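PDB 4ZQG: 1-deoxy-D-xylulose 5-phosphate reductoisomerase from Moraxella catarrhalis, which catalyses the NAD(P)H-dependent rearrangement and reduction of 1-deoxy-D-xylulose 5-phosphate to 2-C-methyl-D-erythritol 4-phosphate in the MEP pathway and is the target of fosmidomycin. Local coordinates for residues P56-Y66 against T80-E91. Residues are numbered along the deposited sequence; the frame is centred on the assembly and turned at random.
Sequences PVKICTSPDNY and TIILSGDEGLIE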
loop_
_atom_site.group_PDB
_atom_site.type_symbol
_atom_site.label_atom_id
_atom_site.label_comp_id
_atom_site.label_asym_id
_atom_site.label_seq_id
_atom_site.Cartn_x
_atom_site.Cartn_y
_atom_site.Cartn_z
ATOM N N PRO A 56 35.653 2.286 -12.879
ATOM C CA PRO A 56 35.592 1.611 -11.603
ATOM C C PRO A 56 36.969 1.278 -11.079
ATOM O O PRO A 56 37.886 1.070 -11.863
ATOM C CB PRO A 56 34.902 0.305 -11.944
ATOM C CG PRO A 56 35.222 0.060 -13.333
ATOM C CD PRO A 56 35.156 1.416 -13.955
ATOM N N VAL A 57 37.099 1.192 -9.763
ATOM C CA VAL A 57 38.344 0.789 -9.163
ATOM C C VAL A 57 38.650 -0.664 -9.485
ATOM O O VAL A 57 39.772 -1.000 -9.719
ATOM C CB VAL A 57 38.355 1.075 -7.646
ATOM C CG1 VAL A 57 39.659 0.632 -7.019
ATOM C CG2 VAL A 57 38.130 2.559 -7.400
ATOM N N LYS A 58 37.654 -1.534 -9.514
ATOM C CA LYS A 58 37.890 -2.963 -9.752
ATOM C C LYS A 58 36.804 -3.525 -10.610
ATOM O O LYS A 58 35.668 -3.084 -10.538
ATOM C CB LYS A 58 37.873 -3.767 -8.434
ATOM C CG LYS A 58 38.598 -3.135 -7.258
ATOM C CD LYS A 58 38.854 -4.150 -6.140
ATOM C CE LYS A 58 39.711 -3.528 -5.037
ATOM N NZ LYS A 58 39.702 -4.338 -3.801
ATOM N N ILE A 59 37.136 -4.525 -11.396
ATOM C CA ILE A 59 36.122 -5.323 -12.075
ATOM C C ILE A 59 36.572 -6.771 -12.013
ATOM O O ILE A 59 37.738 -7.042 -11.736
ATOM C CB ILE A 59 35.896 -4.906 -13.536
ATOM C CG1 ILE A 59 37.167 -5.200 -14.354
ATOM C CG2 ILE A 59 35.485 -3.452 -13.595
ATOM C CD1 ILE A 59 37.176 -4.578 -15.739
ATOM N N CYS A 60 35.642 -7.690 -12.243
ATOM C CA CYS A 60 35.890 -9.104 -12.108
ATOM C C CYS A 60 35.185 -9.776 -13.228
ATOM O O CYS A 60 34.055 -9.400 -13.535
ATOM C CB CYS A 60 35.305 -9.612 -10.780
ATOM S SG CYS A 60 35.486 -11.388 -10.488
ATOM N N THR A 61 35.810 -10.789 -13.817
ATOM C CA THR A 61 35.171 -11.588 -14.872
ATOM C C THR A 61 35.427 -13.058 -14.637
ATOM O O THR A 61 36.016 -13.438 -13.603
ATOM C CB THR A 61 35.644 -11.161 -16.278
ATOM O OG1 THR A 61 34.970 -11.917 -17.283
ATOM C CG2 THR A 61 37.130 -11.354 -16.435
ATOM N N SER A 62 34.992 -13.895 -15.581
ATOM C CA SER A 62 35.292 -15.327 -15.518
ATOM C C SER A 62 36.773 -15.596 -15.698
ATOM O O SER A 62 37.471 -14.788 -16.292
ATOM C CB SER A 62 34.502 -16.103 -16.575
ATOM O OG SER A 62 35.061 -16.043 -17.871
ATOM N N PRO A 63 37.265 -16.752 -15.205
ATOM C CA PRO A 63 38.699 -17.060 -15.349
ATOM C C PRO A 63 39.109 -17.211 -16.807
ATOM O O PRO A 63 40.186 -16.784 -17.169
ATOM C CB PRO A 63 38.869 -18.374 -14.583
ATOM C CG PRO A 63 37.681 -18.467 -13.678
ATOM C CD PRO A 63 36.566 -17.798 -14.431
ATOM N N ASP A 64 38.239 -17.799 -17.614
ATOM C CA ASP A 64 38.449 -17.928 -19.033
ATOM C C ASP A 64 38.670 -16.577 -19.746
ATOM O O ASP A 64 39.324 -16.549 -20.783
ATOM C CB ASP A 64 37.297 -18.729 -19.683
ATOM C CG ASP A 64 37.529 -20.246 -19.624
ATOM O OD1 ASP A 64 37.026 -20.893 -18.692
ATOM O OD2 ASP A 64 38.234 -20.813 -20.495
ATOM N N ASN A 65 38.161 -15.478 -19.199
ATOM C CA ASN A 65 38.347 -14.178 -19.822
ATOM C C ASN A 65 39.309 -13.221 -19.137
ATOM O O ASN A 65 39.469 -12.097 -19.594
ATOM C CB ASN A 65 37.017 -13.444 -19.941
ATOM C CG ASN A 65 35.985 -14.221 -20.705
ATOM O OD1 ASN A 65 34.798 -14.263 -20.313
ATOM N ND2 ASN A 65 36.400 -14.835 -21.782
ATOM N N TYR A 66 39.954 -13.640 -18.065
ATOM C CA TYR A 66 40.703 -12.697 -17.257
ATOM C C TYR A 66 41.832 -12.075 -18.087
ATOM O O TYR A 66 42.014 -10.840 -18.119
ATOM C CB TYR A 66 41.183 -13.385 -15.959
ATOM C CG TYR A 66 42.186 -12.585 -15.193
ATOM C CD1 TYR A 66 43.545 -12.843 -15.332
ATOM C CD2 TYR A 66 41.800 -11.539 -14.380
ATOM C CE1 TYR A 66 44.485 -12.098 -14.655
ATOM C CE2 TYR A 66 42.729 -10.795 -13.674
ATOM C CZ TYR A 66 44.077 -11.076 -13.839
ATOM O OH TYR A 66 45.039 -10.366 -13.175
ATOM N N THR A 80 41.916 0.637 -13.802
ATOM C CA THR A 80 41.077 -0.404 -13.224
ATOM C C THR A 80 41.793 -1.721 -12.889
ATOM O O THR A 80 42.394 -2.342 -13.759
ATOM C CB THR A 80 39.927 -0.733 -14.217
ATOM O OG1 THR A 80 39.318 0.485 -14.693
ATOM C CG2 THR A 80 38.864 -1.579 -13.565
ATOM N N ILE A 81 41.677 -2.156 -11.625
ATOM C CA ILE A 81 42.120 -3.496 -11.204
ATOM C C ILE A 81 41.187 -4.592 -11.732
ATOM O O ILE A 81 39.959 -4.497 -11.583
ATOM C CB ILE A 81 42.183 -3.630 -9.674
ATOM C CG1 ILE A 81 43.190 -2.657 -9.064
ATOM C CG2 ILE A 81 42.493 -5.072 -9.301
ATOM C CD1 ILE A 81 42.851 -2.170 -7.679
ATOM N N ILE A 82 41.751 -5.641 -12.317
ATOM C CA ILE A 82 40.942 -6.724 -12.854
ATOM C C ILE A 82 41.094 -7.897 -11.924
ATOM O O ILE A 82 42.183 -8.104 -11.382
ATOM C CB ILE A 82 41.386 -7.168 -14.241
ATOM C CG1 ILE A 82 41.320 -5.992 -15.206
ATOM C CG2 ILE A 82 40.498 -8.275 -14.762
ATOM C CD1 ILE A 82 42.532 -5.088 -15.148
ATOM N N LEU A 83 39.989 -8.639 -11.743
ATOM C CA LEU A 83 39.903 -9.773 -10.844
ATOM C C LEU A 83 39.229 -10.904 -11.594
ATOM O O LEU A 83 38.633 -10.680 -12.635
ATOM C CB LEU A 83 39.099 -9.394 -9.615
ATOM C CG LEU A 83 39.590 -8.233 -8.763
ATOM C CD1 LEU A 83 38.705 -8.059 -7.535
ATOM C CD2 LEU A 83 41.023 -8.447 -8.302
ATOM N N SER A 84 39.302 -12.125 -11.092
ATOM C CA SER A 84 38.550 -13.205 -11.727
ATOM C C SER A 84 37.959 -14.188 -10.757
ATOM O O SER A 84 38.367 -14.246 -9.625
ATOM C CB SER A 84 39.441 -13.958 -12.704
ATOM O OG SER A 84 40.419 -14.706 -12.025
ATOM N N GLY A 85 37.013 -14.981 -11.233
ATOM C CA GLY A 85 36.346 -16.017 -10.419
ATOM C C GLY A 85 35.738 -15.627 -9.086
ATOM O O GLY A 85 35.601 -14.458 -8.733
ATOM N N ASP A 86 35.368 -16.641 -8.337
ATOM C CA ASP A 86 34.703 -16.451 -7.068
ATOM C C ASP A 86 35.582 -15.675 -6.107
ATOM O O ASP A 86 35.121 -14.922 -5.255
ATOM C CB ASP A 86 34.331 -17.818 -6.485
ATOM C CG ASP A 86 33.318 -18.579 -7.377
ATOM O OD1 ASP A 86 33.731 -19.612 -7.933
ATOM O OD2 ASP A 86 32.136 -18.160 -7.534
ATOM N N GLU A 87 36.864 -15.835 -6.277
ATOM C CA GLU A 87 37.815 -15.182 -5.430
ATOM C C GLU A 87 37.672 -13.675 -5.611
ATOM O O GLU A 87 37.705 -12.925 -4.636
ATOM C CB GLU A 87 39.219 -15.688 -5.787
ATOM C CG GLU A 87 39.336 -17.235 -5.792
ATOM C CD GLU A 87 39.300 -17.902 -7.192
ATOM O OE1 GLU A 87 40.384 -18.394 -7.624
ATOM O OE2 GLU A 87 38.222 -17.970 -7.849
ATOM N N GLY A 88 37.491 -13.245 -6.862
ATOM C CA GLY A 88 37.306 -11.837 -7.196
ATOM C C GLY A 88 36.013 -11.260 -6.662
ATOM O O GLY A 88 35.966 -10.126 -6.207
ATOM N N LEU A 89 34.952 -12.045 -6.720
ATOM C CA LEU A 89 33.668 -11.610 -6.244
ATOM C C LEU A 89 33.691 -11.413 -4.722
ATOM O O LEU A 89 33.196 -10.414 -4.204
ATOM C CB LEU A 89 32.596 -12.623 -6.642
ATOM C CG LEU A 89 32.494 -12.953 -8.129
ATOM C CD1 LEU A 89 31.413 -13.989 -8.405
ATOM C CD2 LEU A 89 32.250 -11.697 -8.922
ATOM N N ILE A 90 34.302 -12.349 -4.020
ATOM C CA ILE A 90 34.400 -12.283 -2.569
ATOM C C ILE A 90 35.146 -11.013 -2.168
ATOM O O ILE A 90 34.725 -10.291 -1.281
ATOM C CB ILE A 90 35.054 -13.579 -1.994
ATOM C CG1 ILE A 90 34.054 -14.742 -2.117
ATOM C CG2 ILE A 90 35.448 -13.435 -0.524
ATOM C CD1 ILE A 90 34.710 -16.105 -2.317
ATOM N N GLU A 91 36.218 -10.722 -2.869
ATOM C CA GLU A 91 36.995 -9.534 -2.623
ATOM C C GLU A 91 36.211 -8.252 -2.799
ATOM O O GLU A 91 36.286 -7.365 -1.976
ATOM C CB GLU A 91 38.185 -9.514 -3.578
ATOM C CG GLU A 91 39.260 -8.509 -3.223
ATOM C CD GLU A 91 40.428 -8.503 -4.219
ATOM O OE1 GLU A 91 40.983 -9.586 -4.661
ATOM O OE2 GLU A 91 40.794 -7.355 -4.536
#
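I59 and T61 tie strand 58-61 to strand 81-84 in parallel register, the two being the ends of a beta-alpha-beta unit whose crossover is helix 66-75. I59 N donates to I81 O at 2.8 Å and T61 N to L83 O at 3.1 Å; in return V57 O accepts from I81 N, I59 O more weakly from L83 N, and T61 O from G85 N, which carries the ladder just past the strand. At the other end T80 OG1 reaches P56 O (3.2 Å) in the carbonyl plane.

Apolar packing follows on both faces. On one, C60 SG lies anti to its backbone N (chi1 178°), which brings it 3.6 Å from L89 CD2 and against G88 CA, where helix 85-93 turns back over the sheet. On the other, CD2 of Y66, at the start of the crossover helix, meets I82 CG2 at 3.5 Å, while L83 O sits at the ring edge.

At the periphery, K58 NZ has D95 as its main partner; extended beyond CG, K58 makes a second salt bridge from NZ to OE2 of E91 (3.3 Å), which accepts through its anti lone pair.

Strand 81-84 is a worked example of securing the edge of a Rossmann-type sheet: main-chain bonds dominate, C60 and Y66 pack the two faces, and side-chain-less G88 leaves room for C60 SG beneath the helix that carries L89 near the bound NAD.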